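Local coordinates for SxtG (Microseira wollei, PDB 6U1R), which is an amidinotransferase of the saxitoxin biosynthetic pathway, probably moving an amidino group onto an amine substrate by way of an amidino-cysteine intermediate, at residues A[92-96]-A[354-359]; A[252-256]-A[289-293]. One frame throughout, in Å; residues are numbered along the deposited sequence.

Interaction 1 (A[92-96]-A[354-359]); sequences ELNEF and CSFESY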
ATOM      1  N   GLU A  92     -15.941 -20.456 -21.205  1.00 20.45           N
ATOM      2  CA  GLU A  92     -16.954 -19.405 -21.159  1.00 20.13           C
ATOM      3  C   GLU A  92     -16.296 -18.032 -21.059  1.00 18.97           C
ATOM      4  O   GLU A  92     -16.777 -17.054 -21.642  1.00 18.20           O
ATOM      5  CB  GLU A  92     -17.925 -19.652 -19.999  1.00 18.49           C
ATOM      6  CG  GLU A  92     -18.739 -20.934 -20.172  1.00 21.38           C
ATOM      7  CD  GLU A  92     -19.901 -21.062 -19.217  1.00 22.19           C
ATOM      8  OE1 GLU A  92     -19.808 -20.563 -18.076  1.00 20.42           O
ATOM      9  OE2 GLU A  92     -20.925 -21.673 -19.618  1.00 23.87           O
ATOM     10  N   LEU A  93     -15.181 -17.950 -20.339  1.00 17.55           N
ATOM     11  CA  LEU A  93     -14.384 -16.731 -20.315  1.00 16.27           C
ATOM     12  C   LEU A  93     -13.987 -16.298 -21.729  1.00 17.57           C
ATOM     13  O   LEU A  93     -14.086 -15.115 -22.083  1.00 15.78           O
ATOM     14  CB  LEU A  93     -13.155 -16.958 -19.440  1.00 19.70           C
ATOM     15  CG  LEU A  93     -12.267 -15.753 -19.184  1.00 19.12           C
ATOM     16  CD1 LEU A  93     -12.990 -14.636 -18.473  1.00 17.48           C
ATOM     17  CD2 LEU A  93     -11.067 -16.195 -18.352  1.00 21.55           C
ATOM     18  N   ASN A  94     -13.558 -17.245 -22.560  1.00 17.68           N
ATOM     19  CA  ASN A  94     -13.168 -16.898 -23.923  1.00 19.95           C
ATOM     20  C   ASN A  94     -14.340 -16.333 -24.722  1.00 18.63           C
ATOM     21  O   ASN A  94     -14.166 -15.388 -25.501  1.00 21.64           O
ATOM     22  CB  ASN A  94     -12.569 -18.125 -24.613  1.00 20.64           C
ATOM     23  CG  ASN A  94     -11.138 -18.372 -24.182  1.00 24.66           C
ATOM     24  OD1 ASN A  94     -10.460 -17.449 -23.744  1.00 25.51           O
ATOM     25  ND2 ASN A  94     -10.668 -19.615 -24.310  1.00 27.30           N
ATOM     26  N   GLU A  95     -15.536 -16.892 -24.547  1.00 20.19           N
ATOM     27  CA  GLU A  95     -16.695 -16.356 -25.258  1.00 22.53           C
ATOM     28  C   GLU A  95     -17.060 -14.958 -24.749  1.00 21.45           C
ATOM     29  O   GLU A  95     -17.417 -14.079 -25.540  1.00 20.47           O
ATOM     30  CB  GLU A  95     -17.884 -17.307 -25.127  1.00 26.26           C
ATOM     31  CG  GLU A  95     -19.127 -16.827 -25.883  1.00 31.20           C
ATOM     32  CD  GLU A  95     -18.835 -16.435 -27.339  1.00 38.43           C
ATOM     33  OE1 GLU A  95     -18.114 -17.188 -28.040  1.00 38.85           O
ATOM     34  OE2 GLU A  95     -19.308 -15.358 -27.776  1.00 35.40           O
ATOM     35  N   PHE A  96     -16.996 -14.748 -23.433  1.00 19.21           N
ATOM     36  CA  PHE A  96     -17.201 -13.421 -22.851  1.00 18.88           C
ATOM     37  C   PHE A  96     -16.232 -12.406 -23.455  1.00 17.03           C
ATOM     38  O   PHE A  96     -16.629 -11.310 -23.865  1.00 17.44           O
ATOM     39  CB  PHE A  96     -17.046 -13.536 -21.323  1.00 18.19           C
ATOM     40  CG  PHE A  96     -17.063 -12.228 -20.580  1.00 16.64           C
ATOM     41  CD1 PHE A  96     -18.020 -11.275 -20.833  1.00 15.79           C
ATOM     42  CD2 PHE A  96     -16.151 -11.997 -19.559  1.00 16.10           C
ATOM     43  CE1 PHE A  96     -18.050 -10.086 -20.122  1.00 15.74           C
ATOM     44  CE2 PHE A  96     -16.171 -10.803 -18.831  1.00 15.29           C
ATOM     45  CZ  PHE A  96     -17.135  -9.842 -19.112  1.00 14.21           C
ATOM     46  N   CYS A 354     -24.737 -13.920 -22.365  1.00 18.31           N
ATOM     47  CA  CYS A 354     -23.522 -14.730 -22.362  1.00 18.83           C
ATOM     48  C   CYS A 354     -23.653 -15.853 -21.335  1.00 17.21           C
ATOM     49  O   CYS A 354     -24.073 -15.595 -20.204  1.00 17.39           O
ATOM     50  CB  CYS A 354     -22.302 -13.844 -22.040  1.00 16.50           C
ATOM     51  SG  CYS A 354     -20.685 -14.701 -22.148  1.00 21.03           S
ATOM     52  N   SER A 355     -23.272 -17.084 -21.703  1.00 17.73           N
ATOM     53  CA  SER A 355     -23.207 -18.186 -20.743  1.00 19.38           C
ATOM     54  C   SER A 355     -21.968 -18.028 -19.866  1.00 17.93           C
ATOM     55  O   SER A 355     -20.857 -17.829 -20.375  1.00 18.42           O
ATOM     56  CB  SER A 355     -23.163 -19.545 -21.449  1.00 21.70           C
ATOM     57  OG  SER A 355     -24.327 -19.762 -22.227  1.00 27.90           O
ATOM     58  N   PHE A 356     -22.156 -18.115 -18.547  1.00 17.70           N
ATOM     59  CA  PHE A 356     -21.085 -17.759 -17.622  1.00 15.15           C
ATOM     60  C   PHE A 356     -21.235 -18.398 -16.243  1.00 16.95           C
ATOM     61  O   PHE A 356     -20.473 -18.059 -15.334  1.00 17.36           O
ATOM     62  CB  PHE A 356     -21.010 -16.229 -17.491  1.00 15.91           C
ATOM     63  CG  PHE A 356     -19.607 -15.696 -17.242  1.00 15.24           C
ATOM     64  CD1 PHE A 356     -18.586 -15.953 -18.138  1.00 16.81           C
ATOM     65  CD2 PHE A 356     -19.318 -14.929 -16.124  1.00 14.55           C
ATOM     66  CE1 PHE A 356     -17.302 -15.452 -17.933  1.00 15.60           C
ATOM     67  CE2 PHE A 356     -18.042 -14.423 -15.909  1.00 15.31           C
ATOM     68  CZ  PHE A 356     -17.028 -14.698 -16.822  1.00 15.45           C
ATOM     69  N   GLU A 357     -22.187 -19.329 -16.063  1.00 16.60           N
ATOM     70  CA  GLU A 357     -22.333 -19.955 -14.746  1.00 17.02           C
ATOM     71  C   GLU A 357     -21.122 -20.784 -14.337  1.00 18.19           C
ATOM     72  O   GLU A 357     -20.942 -21.025 -13.134  1.00 17.87           O
ATOM     73  CB  GLU A 357     -23.571 -20.846 -14.677  1.00 17.93           C
ATOM     74  CG  GLU A 357     -24.855 -20.068 -14.756  1.00 19.33           C
ATOM     75  CD  GLU A 357     -26.043 -20.850 -14.247  1.00 22.20           C
ATOM     76  OE1 GLU A 357     -26.053 -22.105 -14.377  1.00 22.86           O
ATOM     77  OE2 GLU A 357     -26.963 -20.199 -13.705  1.00 20.58           O
ATOM     78  N   SER A 358     -20.281 -21.210 -15.297  1.00 18.13           N
ATOM     79  CA  SER A 358     -19.058 -21.935 -14.957  1.00 18.61           C
ATOM     80  C   SER A 358     -18.050 -21.059 -14.242  1.00 19.00           C
ATOM     81  O   SER A 358     -17.100 -21.588 -13.657  1.00 19.54           O
ATOM     82  CB  SER A 358     -18.386 -22.514 -16.206  1.00 22.54           C
ATOM     83  OG  SER A 358     -19.194 -23.538 -16.772  1.00 29.75           O
ATOM     84  N   TYR A 359     -18.216 -19.743 -14.304  1.00 16.44           N
ATOM     85  CA  TYR A 359     -17.360 -18.824 -13.573  1.00 16.39           C
ATOM     86  C   TYR A 359     -17.774 -18.678 -12.118  1.00 16.49           C
ATOM     87  O   TYR A 359     -16.934 -18.337 -11.279  1.00 15.59           O
ATOM     88  CB  TYR A 359     -17.379 -17.461 -14.266  1.00 16.13           C
ATOM     89  CG  TYR A 359     -16.060 -16.710 -14.209  1.00 15.16           C
ATOM     90  CD1 TYR A 359     -15.055 -16.959 -15.145  1.00 13.76           C
ATOM     91  CD2 TYR A 359     -15.835 -15.721 -13.253  1.00 15.94           C
ATOM     92  CE1 TYR A 359     -13.850 -16.267 -15.117  1.00 15.82           C
ATOM     93  CE2 TYR A 359     -14.626 -15.027 -13.216  1.00 14.97           C
ATOM     94  CZ  TYR A 359     -13.641 -15.304 -14.141  1.00 15.78           C
ATOM     95  OH  TYR A 359     -12.452 -14.612 -14.121  1.00 16.60           O
TER
HETATM   96  O   HOH W   1     -22.980 -21.618 -17.862  1.00 21.45           O

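Interaction 2 (A[252-256]-A[289-293]); sequences IHIIE and LPKIL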
ATOM      1  N   ILE A 252     -18.320   9.282  -0.030  1.00 16.90           N
ATOM      2  CA  ILE A 252     -18.663   7.865   0.094  1.00 16.41           C
ATOM      3  C   ILE A 252     -19.872   7.705   1.003  1.00 18.38           C
ATOM      4  O   ILE A 252     -19.865   8.171   2.152  1.00 18.34           O
ATOM      5  CB  ILE A 252     -17.479   7.050   0.636  1.00 16.90           C
ATOM      6  CG1 ILE A 252     -16.240   7.319  -0.222  1.00 17.92           C
ATOM      7  CG2 ILE A 252     -17.860   5.558   0.692  1.00 18.46           C
ATOM      8  CD1 ILE A 252     -15.077   6.410   0.074  1.00 20.10           C
ATOM      9  N   HIS A 253     -20.888   7.005   0.499  1.00 15.32           N
ATOM     10  CA  HIS A 253     -22.144   6.760   1.197  1.00 16.70           C
ATOM     11  C   HIS A 253     -22.211   5.282   1.538  1.00 16.22           C
ATOM     12  O   HIS A 253     -21.933   4.446   0.681  1.00 17.99           O
ATOM     13  CB  HIS A 253     -23.328   7.136   0.314  1.00 16.50           C
ATOM     14  CG  HIS A 253     -23.243   8.525  -0.228  1.00 17.89           C
ATOM     15  ND1 HIS A 253     -23.762   9.617   0.435  1.00 19.73           N
ATOM     16  CD2 HIS A 253     -22.666   9.002  -1.356  1.00 18.31           C
ATOM     17  CE1 HIS A 253     -23.522  10.709  -0.275  1.00 20.19           C
ATOM     18  NE2 HIS A 253     -22.856  10.363  -1.365  1.00 18.95           N
ATOM     19  N   ILE A 254     -22.582   4.958   2.768  1.00 16.70           N
ATOM     20  CA  ILE A 254     -22.558   3.575   3.240  1.00 16.59           C
ATOM     21  C   ILE A 254     -23.992   3.079   3.343  1.00 19.00           C
ATOM     22  O   ILE A 254     -24.813   3.693   4.035  1.00 19.46           O
ATOM     23  CB  ILE A 254     -21.820   3.463   4.582  1.00 17.72           C
ATOM     24  CG1 ILE A 254     -20.360   3.907   4.406  1.00 17.68           C
ATOM     25  CG2 ILE A 254     -21.891   2.039   5.139  1.00 17.81           C
ATOM     26  CD1 ILE A 254     -19.572   3.125   3.292  1.00 19.39           C
ATOM     27  N   ILE A 255     -24.299   1.979   2.649  1.00 17.30           N
ATOM     28  CA  ILE A 255     -25.611   1.350   2.753  1.00 19.87           C
ATOM     29  C   ILE A 255     -25.549   0.240   3.795  1.00 21.49           C
ATOM     30  O   ILE A 255     -24.480  -0.278   4.121  1.00 20.17           O
ATOM     31  CB  ILE A 255     -26.112   0.784   1.408  1.00 20.61           C
ATOM     32  CG1 ILE A 255     -25.296  -0.445   0.997  1.00 19.04           C
ATOM     33  CG2 ILE A 255     -26.083   1.856   0.321  1.00 21.95           C
ATOM     34  CD1 ILE A 255     -26.006  -1.354   0.058  1.00 22.17           C
ATOM     35  N   GLU A 256     -26.724  -0.162   4.283  1.00 21.80           N
ATOM     36  CA  GLU A 256     -26.872  -1.311   5.173  1.00 24.19           C
ATOM     37  C   GLU A 256     -27.373  -2.508   4.372  1.00 22.80           C
ATOM     38  O   GLU A 256     -28.440  -2.436   3.764  1.00 23.28           O
ATOM     39  CB  GLU A 256     -27.851  -0.987   6.303  1.00 25.93           C
ATOM     40  CG  GLU A 256     -27.494   0.279   7.089  1.00 31.66           C
ATOM     41  CD  GLU A 256     -26.227   0.130   7.913  1.00 37.42           C
ATOM     42  OE1 GLU A 256     -25.995  -0.976   8.447  1.00 38.34           O
ATOM     43  OE2 GLU A 256     -25.460   1.120   8.025  1.00 39.88           O
ATOM     44  N   LEU A 289     -32.464   3.367   2.351  1.00 25.71           N
ATOM     45  CA  LEU A 289     -31.332   3.721   1.506  1.00 24.74           C
ATOM     46  C   LEU A 289     -30.928   5.177   1.732  1.00 25.74           C
ATOM     47  O   LEU A 289     -31.767   6.008   2.084  1.00 25.88           O
ATOM     48  CB  LEU A 289     -31.686   3.526   0.039  1.00 23.75           C
ATOM     49  CG  LEU A 289     -31.673   2.107  -0.518  1.00 25.85           C
ATOM     50  CD1 LEU A 289     -32.258   2.099  -1.928  1.00 24.01           C
ATOM     51  CD2 LEU A 289     -30.254   1.537  -0.503  1.00 23.23           C
ATOM     52  N   PRO A 290     -29.656   5.515   1.517  1.00 24.86           N
ATOM     53  CA  PRO A 290     -29.235   6.918   1.639  1.00 27.13           C
ATOM     54  C   PRO A 290     -30.173   7.845   0.877  1.00 24.13           C
ATOM     55  O   PRO A 290     -30.637   7.525  -0.216  1.00 22.00           O
ATOM     56  CB  PRO A 290     -27.828   6.916   1.041  1.00 25.45           C
ATOM     57  CG  PRO A 290     -27.334   5.517   1.267  1.00 26.12           C
ATOM     58  CD  PRO A 290     -28.545   4.635   1.107  1.00 24.74           C
ATOM     59  N   LYS A 291     -30.464   9.007   1.467  1.00 26.65           N
ATOM     60  CA  LYS A 291     -31.475   9.882   0.883  1.00 26.81           C
ATOM     61  C   LYS A 291     -31.042  10.458  -0.461  1.00 25.25           C
ATOM     62  O   LYS A 291     -31.902  10.821  -1.269  1.00 23.88           O
ATOM     63  CB  LYS A 291     -31.807  11.010   1.860  1.00 33.99           C
ATOM     64  CG  LYS A 291     -32.265  10.494   3.221  1.00 44.11           C
ATOM     65  CD  LYS A 291     -33.423  11.316   3.771  1.00 58.16           C
ATOM     66  CE  LYS A 291     -34.066  10.630   4.966  1.00 58.04           C
ATOM     67  NZ  LYS A 291     -35.283  11.357   5.433  1.00 68.81           N
ATOM     68  N   ILE A 292     -29.735  10.540  -0.723  1.00 22.69           N
ATOM     69  CA  ILE A 292     -29.253  11.069  -2.000  1.00 21.94           C
ATOM     70  C   ILE A 292     -29.847  10.296  -3.173  1.00 22.88           C
ATOM     71  O   ILE A 292     -30.061  10.850  -4.262  1.00 20.80           O
ATOM     72  CB  ILE A 292     -27.710  11.040  -2.004  1.00 22.32           C
ATOM     73  CG1 ILE A 292     -27.153  11.678  -3.277  1.00 23.93           C
ATOM     74  CG2 ILE A 292     -27.198   9.588  -1.813  1.00 23.48           C
ATOM     75  CD1 ILE A 292     -25.615  11.640  -3.356  1.00 24.57           C
ATOM     76  N   LEU A 293     -30.153   9.018  -2.974  1.00 22.14           N
ATOM     77  CA  LEU A 293     -30.708   8.223  -4.060  1.00 22.78           C
ATOM     78  C   LEU A 293     -32.137   8.606  -4.429  1.00 22.60           C
ATOM     79  O   LEU A 293     -32.640   8.100  -5.435  1.00 24.37           O
ATOM     80  CB  LEU A 293     -30.629   6.747  -3.684  1.00 23.40           C
ATOM     81  CG  LEU A 293     -29.198   6.201  -3.733  1.00 20.11           C
ATOM     82  CD1 LEU A 293     -29.072   4.923  -2.925  1.00 23.23           C
ATOM     83  CD2 LEU A 293     -28.800   5.933  -5.152  1.00 22.96           C
TER

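Interaction 1 (A[92-96]-A[354-359])
E92 reaches from the helix into the turn that begins at F356, its side chain extended (chi1 m, chi2 t) so that the carboxylate arrives where S358 N points at it. E92 OE1 accepts a hydrogen bond from S358 N (2.9 Å) and rests 3.1 Å from F356 CA; OE2 takes a water that is also held, weakly, by E357 N. The turn is closed by Y359 N bonding to F356 O, and the carboxylate ties it to the helix through one direct bond and one water. One helical turn along, the F96 ring, at chi1 t, meets F356 obliquely, centroids 5.2 Å apart and planes at 57°. F356 departs from the rotamer wells (chi1 -148°), and its edge lies near E92 O and L93 CA. L93 (chi1 t, chi2 p) starts sideways but brings CD1 to within 3.8 Å of Y359 CE1, while C354, also t, sets SG 3.9 Å from F96 CB. Y359, likewise between wells, has its OH hydrogen-bonded to A133 O, and its side chain lies about 6 Å from that of C368, the predicted nucleophile. F366 stacks on F356. In the family's α/β propeller, the contact seats helix 83-102 on the loop leaving strand 350-354, whose end C354 makes backbone hydrogen bonds to V333 in strand 330-334 and to K335 just after it; F96 touches I332 of that strand.

Interaction 2 (A[252-256]-A[289-293])
H253, P290 and I255 have the most surface buried where the outer strand 251-255 of a small mixed sheet, part of the family's pseudo-fivefold α/β propeller, meets the surface loop before strand 297-300. P290 fills the space beside the strand, its CD 3.8 Å from I255 CG2 and its CG 4.4 Å from H253 CB. L289 adds CD2, 4.3 Å from I255 CG2. The CA-to-CB bond of H253 points toward the loop, and I292 sits over one face of its ring: I292 CG2 is 4.2 Å from the H253 ring centroid and 13° off the normal, a CH-pi contact. I292 CD1 also comes to 3.6 Å from H253 NE2. P290 O accepts L293 N (3.2 Å), which fixes the start of the 3-10 turn carrying I292. No hydrogen bond joins the two segments, so the loop does not extend the sheet as another strand; it is held by side-chain packing, with H253 NE2 bonded to D225 OD1 on the adjoining strand 225-229.

Overall arrangement
Interaction 1 is partly buried and interaction 2 lies at the surface; their centres are 32 Å apart, on opposite sides of the chain's centre, and they do not touch. Along the sequence 252-256/289-293 is nested within the long loop closed by 92-96/354-359. They share no helix or strand: the first brings a helix against a loop distant in sequence, the second a strand against a more local loop. The chemistry differs accordingly. Interaction 1 combines an aromatic cluster with a charged side chain bonded to one backbone amide and, through water, to another, close to the predicted catalytic cysteine, and buries 420 Å²; interaction 2, at 219 Å², is apolar and CH-pi throughout.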